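Local coordinates for mosquitocidal toxin (Bacillus sphaericus, PDB 2CB4), which acts as an ADP-ribosyltransferase toxin against mosquitoes, this chain being the catalytic domain of a longer protein, at residues Arg130-Asn133 / Leu134-Ile138; Leu38-Gln41 / Leu42-Arg46; Phe231-Glu234 / Asn235-Glu238; Phe212-Pro215 / Ser216-Asn219; Gly161-Ile164 / Asn165-Phe168. The protein carries 1 engineered substitution. All coordinates share one frame; numbering follows the deposited sequence.

Contact 1 of 5, residues Arg130-Asn133 / Leu134-Ile138; sequences RYNN and LGLEI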
loop_
_atom_site.group_PDB
_atom_site.type_symbol
_atom_site.label_atom_id
_atom_site.label_comp_id
_atom_site.label_asym_id
_atom_site.label_seq_id
_atom_site.Cartn_x
_atom_site.Cartn_y
_atom_site.Cartn_z
ATOM N N ARG A 130 -3.466 41.107 -30.665
ATOM C CA ARG A 130 -3.575 42.553 -30.785
ATOM C C ARG A 130 -3.222 43.054 -32.168
ATOM O O ARG A 130 -2.270 42.587 -32.796
ATOM C CB ARG A 130 -2.681 43.238 -29.770
ATOM C CG ARG A 130 -3.117 43.080 -28.351
ATOM C CD ARG A 130 -2.041 43.685 -27.476
ATOM N NE ARG A 130 -2.242 45.117 -27.337
ATOM C CZ ARG A 130 -1.352 46.065 -27.629
ATOM N NH1 ARG A 130 -0.134 45.796 -28.070
ATOM N NH2 ARG A 130 -1.693 47.322 -27.436
ATOM N N TYR A 131 -4.000 44.028 -32.634
ATOM C CA TYR A 131 -3.808 44.593 -33.972
ATOM C C TYR A 131 -3.783 46.094 -33.940
ATOM O O TYR A 131 -4.385 46.705 -33.063
ATOM C CB TYR A 131 -4.944 44.100 -34.888
ATOM C CG TYR A 131 -4.885 42.606 -35.078
ATOM C CD1 TYR A 131 -4.083 42.046 -36.084
ATOM C CD2 TYR A 131 -5.529 41.751 -34.200
ATOM C CE1 TYR A 131 -3.964 40.672 -36.222
ATOM C CE2 TYR A 131 -5.425 40.358 -34.335
ATOM C CZ TYR A 131 -4.626 39.837 -35.330
ATOM O OH TYR A 131 -4.526 38.482 -35.478
ATOM N N ASN A 132 -3.076 46.699 -34.886
ATOM C CA ASN A 132 -3.080 48.168 -34.964
ATOM C C ASN A 132 -4.295 48.593 -35.830
ATOM O O ASN A 132 -5.152 47.763 -36.191
ATOM C CB ASN A 132 -1.747 48.764 -35.465
ATOM C CG ASN A 132 -1.471 48.458 -36.895
ATOM O OD1 ASN A 132 -2.319 47.913 -37.612
ATOM N ND2 ASN A 132 -0.245 48.734 -37.321
ATOM N N ASN A 133 -4.418 49.890 -36.154
ATOM C CA ASN A 133 -5.595 50.331 -36.958
ATOM C C ASN A 133 -5.645 49.833 -38.409
ATOM O O ASN A 133 -6.727 49.632 -38.998
ATOM C CB ASN A 133 -5.941 51.819 -36.737
ATOM C CG ASN A 133 -6.473 52.053 -35.323
ATOM O OD1 ASN A 133 -7.000 51.126 -34.691
ATOM N ND2 ASN A 133 -6.308 53.290 -34.821
ATOM N N LEU A 134 -4.464 49.521 -38.929
ATOM C CA LEU A 134 -4.372 48.987 -40.273
ATOM C C LEU A 134 -4.677 47.501 -40.253
ATOM O O LEU A 134 -4.571 46.837 -41.291
ATOM C CB LEU A 134 -2.957 49.164 -40.802
ATOM C CG LEU A 134 -2.477 50.610 -40.857
ATOM C CD1 LEU A 134 -1.026 50.657 -41.328
ATOM C CD2 LEU A 134 -3.361 51.353 -41.822
ATOM N N GLY A 135 -4.997 46.967 -39.068
ATOM C CA GLY A 135 -5.295 45.529 -38.919
ATOM C C GLY A 135 -4.043 44.626 -38.952
ATOM O O GLY A 135 -4.137 43.423 -39.222
ATOM N N LEU A 136 -2.881 45.218 -38.705
ATOM C CA LEU A 136 -1.619 44.483 -38.662
ATOM C C LEU A 136 -1.359 44.080 -37.194
ATOM O O LEU A 136 -1.649 44.857 -36.265
ATOM C CB LEU A 136 -0.474 45.378 -39.145
ATOM C CG LEU A 136 -0.544 45.840 -40.605
ATOM C CD1 LEU A 136 0.710 46.613 -40.986
ATOM C CD2 LEU A 136 -0.704 44.651 -41.497
ATOM N N GLU A 137 -0.818 42.881 -36.991
ATOM C CA GLU A 137 -0.537 42.386 -35.640
ATOM C C GLU A 137 0.574 43.126 -34.913
ATOM O O GLU A 137 1.661 43.372 -35.468
ATOM C CB GLU A 137 -0.236 40.878 -35.628
ATOM C CG GLU A 137 -0.414 40.261 -34.258
ATOM C CD GLU A 137 -0.167 38.765 -34.199
ATOM O OE1 GLU A 137 0.308 38.177 -35.185
ATOM O OE2 GLU A 137 -0.428 38.180 -33.134
ATOM N N ILE A 138 0.301 43.453 -33.653
ATOM C CA ILE A 138 1.283 44.110 -32.791
ATOM C C ILE A 138 1.504 43.219 -31.545
ATOM O O ILE A 138 0.794 42.239 -31.338
ATOM C CB ILE A 138 0.867 45.567 -32.406
ATOM C CG1 ILE A 138 -0.495 45.575 -31.716
ATOM C CG2 ILE A 138 0.859 46.461 -33.657
ATOM C CD1 ILE A 138 -0.879 46.941 -31.167
HETATM O O HOH W 1 -0.794 40.021 -30.967
#

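Contact 2 of 5, residues Leu38-Gln41 / Leu42-Arg46; sequences LLYQ and LISTR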
loop_
_atom_site.group_PDB
_atom_site.type_symbol
_atom_site.label_atom_id
_atom_site.label_comp_id
_atom_site.label_asym_id
_atom_site.label_seq_id
_atom_site.Cartn_x
_atom_site.Cartn_y
_atom_site.Cartn_z
ATOM N N LEU A 38 -26.234 25.545 -13.730
ATOM C CA LEU A 38 -25.731 25.306 -12.406
ATOM C C LEU A 38 -24.339 25.954 -12.229
ATOM O O LEU A 38 -24.072 26.612 -11.212
ATOM C CB LEU A 38 -25.687 23.816 -12.124
ATOM C CG LEU A 38 -24.899 23.527 -10.853
ATOM C CD1 LEU A 38 -25.436 24.386 -9.685
ATOM C CD2 LEU A 38 -24.918 22.041 -10.525
ATOM N N LEU A 39 -23.476 25.808 -13.247
ATOM C CA LEU A 39 -22.128 26.382 -13.212
ATOM C C LEU A 39 -22.186 27.896 -13.160
ATOM O O LEU A 39 -21.472 28.519 -12.390
ATOM C CB LEU A 39 -21.276 25.907 -14.413
ATOM C CG LEU A 39 -19.851 26.483 -14.503
ATOM C CD1 LEU A 39 -18.997 25.998 -13.339
ATOM C CD2 LEU A 39 -19.183 26.209 -15.834
ATOM N N TYR A 40 -23.044 28.485 -13.973
ATOM C CA TYR A 40 -23.174 29.936 -13.980
ATOM C C TYR A 40 -23.614 30.463 -12.601
ATOM O O TYR A 40 -23.144 31.503 -12.128
ATOM C CB TYR A 40 -24.120 30.404 -15.082
ATOM C CG TYR A 40 -24.245 31.898 -15.086
ATOM C CD1 TYR A 40 -23.363 32.691 -15.819
ATOM C CD2 TYR A 40 -25.215 32.533 -14.310
ATOM C CE1 TYR A 40 -23.448 34.076 -15.795
ATOM C CE2 TYR A 40 -25.316 33.927 -14.284
ATOM C CZ TYR A 40 -24.422 34.694 -15.023
ATOM O OH TYR A 40 -24.499 36.074 -14.994
ATOM N N GLN A 41 -24.498 29.731 -11.935
ATOM C CA GLN A 41 -24.938 30.135 -10.598
ATOM C C GLN A 41 -23.785 30.018 -9.619
ATOM O O GLN A 41 -23.510 30.929 -8.853
ATOM C CB GLN A 41 -26.077 29.234 -10.092
ATOM C CG GLN A 41 -27.314 29.281 -10.950
ATOM C CD GLN A 41 -28.160 30.525 -10.697
ATOM O OE1 GLN A 41 -27.652 31.663 -10.644
ATOM N NE2 GLN A 41 -29.470 30.316 -10.557
ATOM N N LEU A 42 -23.152 28.854 -9.633
ATOM C CA LEU A 42 -22.014 28.547 -8.774
ATOM C C LEU A 42 -20.942 29.654 -8.847
ATOM O O LEU A 42 -20.420 30.096 -7.834
ATOM C CB LEU A 42 -21.422 27.227 -9.245
ATOM C CG LEU A 42 -20.869 26.208 -8.266
ATOM C CD1 LEU A 42 -21.657 26.212 -6.991
ATOM C CD2 LEU A 42 -20.953 24.854 -8.922
ATOM N N ILE A 43 -20.636 30.116 -10.050
ATOM C CA ILE A 43 -19.650 31.176 -10.236
ATOM C C ILE A 43 -20.205 32.561 -9.842
ATOM O O ILE A 43 -19.539 33.330 -9.159
ATOM C CB ILE A 43 -19.191 31.235 -11.733
ATOM C CG1 ILE A 43 -18.426 29.975 -12.121
ATOM C CG2 ILE A 43 -18.422 32.507 -12.029
ATOM C CD1 ILE A 43 -18.143 29.868 -13.622
ATOM N N SER A 44 -21.409 32.878 -10.316
ATOM C CA SER A 44 -22.081 34.174 -10.079
ATOM C C SER A 44 -22.323 34.573 -8.620
ATOM O O SER A 44 -22.267 35.752 -8.265
ATOM C CB SER A 44 -23.404 34.215 -10.832
ATOM O OG SER A 44 -23.183 34.565 -12.187
ATOM N N THR A 45 -22.592 33.591 -7.781
ATOM C CA THR A 45 -22.853 33.857 -6.380
ATOM C C THR A 45 -21.653 34.285 -5.541
ATOM O O THR A 45 -21.822 34.785 -4.431
ATOM C CB THR A 45 -23.610 32.696 -5.723
ATOM O OG1 THR A 45 -22.729 31.560 -5.571
ATOM C CG2 THR A 45 -24.833 32.335 -6.597
ATOM N N ARG A 46 -20.443 34.104 -6.056
ATOM C CA ARG A 46 -19.263 34.537 -5.308
ATOM C C ARG A 46 -18.768 35.854 -5.917
ATOM O O ARG A 46 -17.618 36.275 -5.695
ATOM C CB ARG A 46 -18.159 33.466 -5.297
ATOM C CG ARG A 46 -18.475 32.211 -4.481
ATOM C CD ARG A 46 -18.501 32.502 -2.987
ATOM N NE ARG A 46 -19.132 31.426 -2.217
ATOM C CZ ARG A 46 -19.345 31.463 -0.897
ATOM N NH1 ARG A 46 -18.970 32.536 -0.198
ATOM N NH2 ARG A 46 -19.922 30.428 -0.282
#

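Contact 3 of 5, residues Phe231-Glu234 / Asn235-Glu238; sequences FWHE and NHSE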
loop_
_atom_site.group_PDB
_atom_site.type_symbol
_atom_site.label_atom_id
_atom_site.label_comp_id
_atom_site.label_asym_id
_atom_site.label_seq_id
_atom_site.Cartn_x
_atom_site.Cartn_y
_atom_site.Cartn_z
ATOM N N PHE A 231 3.778 20.182 -39.703
ATOM C CA PHE A 231 2.422 19.670 -39.492
ATOM C C PHE A 231 2.557 18.594 -38.453
ATOM O O PHE A 231 3.227 17.598 -38.651
ATOM C CB PHE A 231 1.802 19.126 -40.784
ATOM C CG PHE A 231 1.480 20.208 -41.737
ATOM C CD1 PHE A 231 0.197 20.724 -41.815
ATOM C CD2 PHE A 231 2.517 20.859 -42.415
ATOM C CE1 PHE A 231 -0.079 21.802 -42.646
ATOM C CE2 PHE A 231 2.255 21.952 -43.241
ATOM C CZ PHE A 231 0.947 22.418 -43.358
ATOM N N TRP A 232 1.942 18.841 -37.312
ATOM C CA TRP A 232 2.040 17.943 -36.201
ATOM C C TRP A 232 1.311 16.619 -36.343
ATOM O O TRP A 232 0.299 16.516 -37.036
ATOM C CB TRP A 232 1.493 18.694 -34.980
ATOM C CG TRP A 232 1.533 17.901 -33.697
ATOM C CD1 TRP A 232 2.603 17.780 -32.831
ATOM C CD2 TRP A 232 0.462 17.100 -33.131
ATOM N NE1 TRP A 232 2.257 16.957 -31.780
ATOM C CE2 TRP A 232 0.959 16.524 -31.939
ATOM C CE3 TRP A 232 -0.849 16.790 -33.540
ATOM C CZ2 TRP A 232 0.178 15.693 -31.125
ATOM C CZ3 TRP A 232 -1.612 15.932 -32.743
ATOM C CH2 TRP A 232 -1.091 15.405 -31.542
ATOM N N HIS A 233 1.810 15.614 -35.621
ATOM C CA HIS A 233 1.146 14.308 -35.470
ATOM C C HIS A 233 1.581 13.815 -34.081
ATOM O O HIS A 233 2.601 14.281 -33.570
ATOM C CB HIS A 233 1.444 13.284 -36.603
ATOM C CG HIS A 233 2.894 12.927 -36.741
ATOM N ND1 HIS A 233 3.547 12.088 -35.849
ATOM C CD2 HIS A 233 3.814 13.280 -37.675
ATOM C CE1 HIS A 233 4.809 11.960 -36.219
ATOM N NE2 HIS A 233 4.996 12.671 -37.324
ATOM N N GLU A 234 0.809 12.921 -33.465
ATOM C CA GLU A 234 1.144 12.395 -32.125
ATOM C C GLU A 234 2.606 11.956 -32.095
ATOM O O GLU A 234 3.099 11.335 -33.048
ATOM C CB GLU A 234 0.348 11.119 -31.844
ATOM C CG GLU A 234 -0.942 11.255 -31.092
ATOM C CD GLU A 234 -1.419 9.906 -30.518
ATOM O OE1 GLU A 234 -2.129 9.133 -31.235
ATOM O OE2 GLU A 234 -1.048 9.610 -29.355
ATOM N N ASN A 235 3.281 12.250 -30.976
ATOM C CA ASN A 235 4.663 11.839 -30.788
ATOM C C ASN A 235 5.609 12.286 -31.873
ATOM O O ASN A 235 6.558 11.582 -32.187
ATOM C CB ASN A 235 4.769 10.314 -30.671
ATOM C CG ASN A 235 3.910 9.746 -29.561
ATOM O OD1 ASN A 235 3.192 8.747 -29.762
ATOM N ND2 ASN A 235 3.953 10.386 -28.384
ATOM N N HIS A 236 5.364 13.458 -32.434
ATOM C CA HIS A 236 6.251 13.980 -33.441
ATOM C C HIS A 236 7.650 14.045 -32.827
ATOM O O HIS A 236 7.808 14.435 -31.652
ATOM C CB HIS A 236 5.810 15.366 -33.832
ATOM C CG HIS A 236 6.397 15.801 -35.115
ATOM N ND1 HIS A 236 7.729 16.139 -35.239
ATOM C CD2 HIS A 236 5.869 15.853 -36.357
ATOM C CE1 HIS A 236 7.986 16.426 -36.500
ATOM N NE2 HIS A 236 6.874 16.262 -37.198
ATOM N N SER A 237 8.664 13.664 -33.600
ATOM C CA SER A 237 10.034 13.675 -33.063
ATOM C C SER A 237 10.533 15.005 -32.521
ATOM O O SER A 237 11.388 15.038 -31.610
ATOM C CB SER A 237 11.067 13.049 -34.009
ATOM O OG SER A 237 11.326 13.894 -35.111
ATOM N N GLU A 238 10.048 16.113 -33.039
ATOM C CA GLU A 238 10.583 17.351 -32.471
ATOM C C GLU A 238 9.566 18.112 -31.613
ATOM O O GLU A 238 9.757 19.298 -31.312
ATOM C CB GLU A 238 11.072 18.227 -33.631
ATOM C CG GLU A 238 12.475 17.827 -34.158
ATOM C CD GLU A 238 12.602 17.926 -35.694
ATOM O OE1 GLU A 238 11.556 18.074 -36.417
ATOM O OE2 GLU A 238 13.771 17.865 -36.165
#

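Contact 4 of 5, residues Phe212-Pro215 / Ser216-Asn219; sequences FINP and STLN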
loop_
_atom_site.group_PDB
_atom_site.type_symbol
_atom_site.label_atom_id
_atom_site.label_comp_id
_atom_site.label_asym_id
_atom_site.label_seq_id
_atom_site.Cartn_x
_atom_site.Cartn_y
_atom_site.Cartn_z
ATOM N N PHE A 212 -7.199 20.850 -36.542
ATOM C CA PHE A 212 -7.909 22.057 -36.170
ATOM C C PHE A 212 -9.336 21.963 -36.812
ATOM O O PHE A 212 -9.500 21.526 -37.945
ATOM C CB PHE A 212 -7.145 23.281 -36.682
ATOM C CG PHE A 212 -7.874 24.576 -36.438
ATOM C CD1 PHE A 212 -8.188 24.975 -35.142
ATOM C CD2 PHE A 212 -8.305 25.359 -37.505
ATOM C CE1 PHE A 212 -8.897 26.153 -34.908
ATOM C CE2 PHE A 212 -9.007 26.548 -37.269
ATOM C CZ PHE A 212 -9.315 26.928 -35.972
ATOM N N ILE A 213 -10.341 22.354 -36.042
ATOM C CA ILE A 213 -11.742 22.304 -36.411
ATOM C C ILE A 213 -12.087 22.806 -37.839
ATOM O O ILE A 213 -13.030 22.313 -38.448
ATOM C CB ILE A 213 -12.563 23.036 -35.341
ATOM C CG1 ILE A 213 -13.981 22.452 -35.220
ATOM C CG2 ILE A 213 -12.525 24.540 -35.598
ATOM C CD1 ILE A 213 -14.033 20.989 -35.140
ATOM N N ASN A 214 -11.324 23.761 -38.381
ATOM C CA ASN A 214 -11.520 24.250 -39.778
ATOM C C ASN A 214 -10.209 24.177 -40.552
ATOM O O ASN A 214 -9.491 25.170 -40.667
ATOM C CB ASN A 214 -12.008 25.684 -39.820
ATOM C CG ASN A 214 -12.573 26.066 -41.200
ATOM O OD1 ASN A 214 -13.422 26.946 -41.294
ATOM N ND2 ASN A 214 -12.121 25.384 -42.262
ATOM N N PRO A 215 -9.914 22.999 -41.079
ATOM C CA PRO A 215 -8.676 22.744 -41.819
ATOM C C PRO A 215 -8.442 23.560 -43.077
ATOM O O PRO A 215 -7.314 23.632 -43.574
ATOM C CB PRO A 215 -8.757 21.242 -42.175
ATOM C CG PRO A 215 -10.023 20.723 -41.576
ATOM C CD PRO A 215 -10.861 21.862 -41.143
ATOM N N SER A 216 -9.492 24.150 -43.624
ATOM C CA SER A 216 -9.325 24.951 -44.850
ATOM C C SER A 216 -8.606 26.271 -44.565
ATOM O O SER A 216 -8.104 26.931 -45.485
ATOM C CB SER A 216 -10.676 25.210 -45.537
ATOM O OG SER A 216 -11.518 25.998 -44.714
ATOM N N THR A 217 -8.529 26.649 -43.288
ATOM C CA THR A 217 -7.831 27.892 -42.917
ATOM C C THR A 217 -6.352 27.691 -42.538
ATOM O O THR A 217 -5.653 28.662 -42.269
ATOM C CB THR A 217 -8.522 28.598 -41.750
ATOM O OG1 THR A 217 -8.361 27.805 -40.559
ATOM C CG2 THR A 217 -10.042 28.801 -42.044
ATOM N N LEU A 218 -5.870 26.445 -42.531
ATOM C CA LEU A 218 -4.480 26.179 -42.131
ATOM C C LEU A 218 -3.426 27.001 -42.869
ATOM O O LEU A 218 -2.395 27.382 -42.299
ATOM C CB LEU A 218 -4.151 24.674 -42.087
ATOM C CG LEU A 218 -5.012 23.846 -41.116
ATOM C CD1 LEU A 218 -4.645 22.373 -41.166
ATOM C CD2 LEU A 218 -4.971 24.380 -39.707
ATOM N N ASN A 219 -3.693 27.302 -44.132
ATOM C CA ASN A 219 -2.738 28.097 -44.921
ATOM C C ASN A 219 -2.695 29.562 -44.518
ATOM O O ASN A 219 -1.801 30.286 -44.935
ATOM C CB ASN A 219 -3.020 27.961 -46.415
ATOM C CG ASN A 219 -2.520 26.654 -46.966
ATOM O OD1 ASN A 219 -3.263 25.914 -47.608
ATOM N ND2 ASN A 219 -1.265 26.329 -46.657
HETATM O O HOH W 2 -5.562 24.873 -45.750
#

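Contact 5 of 5, residues Gly161-Ile164 / Asn165-Phe168; sequences GIDI and NASF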
loop_
_atom_site.group_PDB
_atom_site.type_symbol
_atom_site.label_atom_id
_atom_site.label_comp_id
_atom_site.label_asym_id
_atom_site.label_seq_id
_atom_site.Cartn_x
_atom_site.Cartn_y
_atom_site.Cartn_z
ATOM N N GLY A 161 -16.225 31.390 -23.981
ATOM C CA GLY A 161 -15.266 32.078 -23.152
ATOM C C GLY A 161 -15.939 33.287 -22.479
ATOM O O GLY A 161 -16.835 33.899 -23.047
ATOM N N ILE A 162 -15.482 33.617 -21.270
ATOM C CA ILE A 162 -15.960 34.771 -20.511
ATOM C C ILE A 162 -15.063 35.942 -20.843
ATOM O O ILE A 162 -13.844 35.844 -20.733
ATOM C CB ILE A 162 -15.827 34.521 -19.013
ATOM C CG1 ILE A 162 -16.544 33.233 -18.622
ATOM C CG2 ILE A 162 -16.291 35.707 -18.221
ATOM C CD1 ILE A 162 -16.169 32.784 -17.186
ATOM N N ASP A 163 -15.661 37.049 -21.273
ATOM C CA ASP A 163 -14.915 38.277 -21.595
ATOM C C ASP A 163 -14.705 39.005 -20.264
ATOM O O ASP A 163 -15.597 39.688 -19.754
ATOM C CB ASP A 163 -15.737 39.146 -22.537
ATOM C CG ASP A 163 -14.988 40.383 -22.989
ATOM O OD1 ASP A 163 -14.202 40.942 -22.192
ATOM O OD2 ASP A 163 -15.171 40.787 -24.154
ATOM N N ILE A 164 -13.533 38.818 -19.672
ATOM C CA ILE A 164 -13.221 39.365 -18.355
ATOM C C ILE A 164 -13.351 40.883 -18.215
ATOM O O ILE A 164 -13.973 41.386 -17.287
ATOM C CB ILE A 164 -11.815 38.857 -17.854
ATOM C CG1 ILE A 164 -11.809 37.320 -17.733
ATOM C CG2 ILE A 164 -11.391 39.569 -16.547
ATOM C CD1 ILE A 164 -12.873 36.753 -16.796
ATOM N N ASN A 165 -12.737 41.612 -19.123
ATOM C CA ASN A 165 -12.788 43.051 -19.048
ATOM C C ASN A 165 -14.220 43.625 -19.166
ATOM O O ASN A 165 -14.508 44.667 -18.599
ATOM C CB ASN A 165 -11.809 43.686 -20.047
ATOM C CG ASN A 165 -10.353 43.564 -19.601
ATOM O OD1 ASN A 165 -10.058 43.031 -18.540
ATOM N ND2 ASN A 165 -9.439 44.092 -20.398
ATOM N N ALA A 166 -15.108 42.918 -19.870
ATOM C CA ALA A 166 -16.500 43.335 -20.042
ATOM C C ALA A 166 -17.384 42.817 -18.906
ATOM O O ALA A 166 -18.554 43.161 -18.840
ATOM C CB ALA A 166 -17.044 42.839 -21.388
ATOM N N SER A 167 -16.843 41.973 -18.031
ATOM C CA SER A 167 -17.631 41.393 -16.941
ATOM C C SER A 167 -17.504 42.099 -15.615
ATOM O O SER A 167 -18.302 41.869 -14.707
ATOM C CB SER A 167 -17.244 39.932 -16.734
ATOM O OG SER A 167 -17.363 39.216 -17.932
ATOM N N PHE A 168 -16.471 42.915 -15.475
ATOM C CA PHE A 168 -16.223 43.597 -14.219
ATOM C C PHE A 168 -16.034 45.094 -14.366
ATOM O O PHE A 168 -15.448 45.581 -15.362
ATOM C CB PHE A 168 -14.965 43.020 -13.547
ATOM C CG PHE A 168 -15.064 41.562 -13.246
ATOM C CD1 PHE A 168 -15.820 41.116 -12.175
ATOM C CD2 PHE A 168 -14.434 40.632 -14.058
ATOM C CE1 PHE A 168 -15.943 39.756 -11.909
ATOM C CE2 PHE A 168 -14.554 39.271 -13.805
ATOM C CZ PHE A 168 -15.304 38.828 -12.729
HETATM O O HOH W 3 -10.935 40.953 -21.461
#

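Contact 1 of 5, residues Arg130-Asn133 / Leu134-Ile138
Asn132 and Leu136 lie alongside each other at the tip of a beta hairpin, paired through their backbones. Asn132 N donates to Leu136 O at 2.7 Å. Gly135 N donates to Asn132 O at 3.0 Å and closes a type I turn. This is the type I turn plus G1 bulge, in which Gly135 has positive phi. Further down, Ile138 N gives a nearly straight bond to Arg130 O (2.8 Å, 170°). Tyr131 and Glu137 form a non-hydrogen-bonded antiparallel pair.

The Asn132 side chain adds polar bonds inside the loop. Its CG sits between the backbone N and the carbonyl carbon (chi1 68°), which turns OD1 back over the turn. Asn132 OD1 accepts from Leu136 N at 3.0 Å, the donor standing above the amide plane. It also accepts a weak bond from Leu134 N. A water accepts from Arg130 N.

The packing contacts lie on both faces of the hairpin. Ile138 CD1 lies over one face of the Arg130 guanidinium, 3.4 Å from Arg130 NH1. On the opposite side of the hairpin, Tyr131 CE1 meets Glu137 CB at 3.8 Å.

Arg130 NH1 also binds Thr139 O, and Glu137 OE2 forms a salt bridge with Arg77. The hairpin joins the end of strand 123-131 to strand 137-138, at the protein surface. Leu271 packs beside Asn132 and Leu136.

Contact 2 of 5, residues Leu38-Gln41 / Leu42-Arg46
Residues one turn apart, Leu39 with Ile43 and Tyr40 with Ser44, meet along helix 36-44, a helix near the outside of the catalytic domain. The backbone shows the regular i to i+4 bonding. Leu42 N reaches Leu38 O at 2.9 Å, and Ile43 N reaches Leu39 O at 3.0 Å. Ser44 N binds Tyr40 O.

Tyr40 has CG anti to the backbone N (chi1 -180°), which lays the ring under the Ser44 hydroxyl. Ser44 OG lies over one ring face, off centre toward the rim. Ser44 OG is 3.1 Å from Tyr40 CE2. Leu39 and Ile43 cross at a slant on the buried side, with Leu39 CG 3.9 Å from Ile43 CD1.

These are ordinary alpha-helical i to i+4 contacts, with Leu39 and Ile43 buried. Leu39 rests on Trp23, and the Tyr40 ring on Pro18 and Met58. Gln41 O accepts from Thr45 N at 3.0 Å. It also accepts a weak bond from Thr45 OG1. Thr45 CG2 lies against Gln41 O as well. Arg46 packs on Pro105 and on Asp34 of the second subunit.

Contact 3 of 5, residues Phe231-Glu234 / Asn235-Glu238
His233 to His236 form a type II beta turn, with a weak bond from His236 N to His233 O at 3.1 Å. Asn235 has positive phi, as is usual at the third position of a type II turn. The turn stands at the surface in the loop after strand 229-231.

The two histidine rings meet across it. Their centroids are 4.6 Å apart and their planes are turned 38° against each other, so the pair is oblique. His236 CD2 lies over one face of the His233 ring, 3.4 Å from His233 NE2. The His233 side chain has CG between its backbone N and carbonyl carbon (chi1 61°), which places the ring beside the turn. There His233 ND1 donates to Glu234 O at 2.9 Å, a bond that limits rotation of the ring. Next to it, His236 CB touches Trp232 CD1 at 4.1 Å as these side chains pass in opposite directions.

Several outside residues hold the loop. Asn87 bonds to both Trp232 NE1 and His236 O, and Trp207 meets the His236 ring edge-to-face. Phe257 of the third subunit packs on Trp232 and Glu234. The far side of the His236 ring is tied into the following chain. Glu238 N donates to His236 ND1 in the ring plane, at 3.2 Å and almost straight (175°).

Contact 4 of 5, residues Phe212-Pro215 / Ser216-Asn219
A short 3-10 segment lies in the loop between strands 202-208 and 229-231, and Asn214 and Thr217 meet where it begins. Asn214 O accepts two bonds from Thr217. Thr217 N approaches Asn214 O at 3.2 Å from above the carbonyl plane. Thr217 OG1 comes to Asn214 O at 2.9 Å and lies almost in line with the C=O bond. A chi1 of 68° brings this hydroxyl over the start of the segment. The hydroxyl is also bonded to Arg193 NH1, so it links the loop to strand 192-199.

Thr217 OG1 also sits at the edge of the Phe212 ring, near its plane, 3.6 Å from Phe212 CE2. Leu218 supplies the apolar part. Leu218 CD2 lies 3.9 Å from Phe212 CB, and the two side chains run past each other in opposite directions. Leu218 CG rests on Pro215 O. The buried Phe212 ring packs further on Ile72 and Phe157. A water lies within bonding distance of Pro215 O and Asn219 OD1. Ile213 touches Phe175 of the third subunit.

Leu218 N completes the pattern with a weak bond to Pro215 O at 3.3 Å. Successive i+3 to i bonds of this kind, Thr217 to Asn214 and Leu218 to Pro215, are the mark of a 3-10 helix.

Contact 5 of 5, residues Gly161-Ile164 / Asn165-Phe168
Asp163 has CG anti to the backbone N (chi1 -176°), and this swings its carboxylate forward to Ala166. Ser167 has OG beside its backbone N (chi1 -55°), pointing back to the carbonyl of Asp163. Asp163 OD1 accepts from Ala166 N at 3.2 Å and is met from above the carboxylate plane. Ala166 CB lies against the carboxylate, 3.6 Å from Asp163 CG. Ser167 OG donates to Asp163 O at 2.6 Å, from above the carbonyl plane. Asp163 is thus bonded through both its carboxylate and its backbone carbonyl.

Asp163 is the N-cap of the short, weakly bonded helix 164-167, which follows directly on strand 162-163. Its carboxylate would probably be favoured by the positive end of the helix. Inside the turn, Ser167 N bonds to Ile164 O at 3.0 Å. A water accepts from Asn165 N and lies near Asp163 OD1.

On the buried side, Ile164 and Phe168 lie alongside each other and point the same way. Ile164 CG2 is 4.1 Å from Phe168 CD2. Both residues rest on Leu115 of helix 111-117, and Ile164 also touches Thr182 and Gln180, the latter the engineered residue, in strand 180-184. Ser167 OG takes a second bond from His57 N, while Asn165 OD1 is bonded to Asn173 ND2 and Asn165 ND2 to Pro176 O.

The five contacts follow one another along the chain and do not touch. Contacts 1 and 5 reach the same mixed sheet of the ADP-ribosyltransferase domain, with nearest atoms about 10 Å apart. The centre of contact 5 lies about 13 Å from the centre of the chain, the shortest such distance of the five, and its Ile164 packs on Gln180, the engineered residue. This position is probably part of the active site. Contact 2 lies close to contact 5, with nearest atoms about 5 Å apart. Contacts 3 and 4 form another close pair, also about 5 Å apart at nearest atoms. Contacts 2 and 3 stand on opposite sides of the chain's centre, with centres about 39 Å apart.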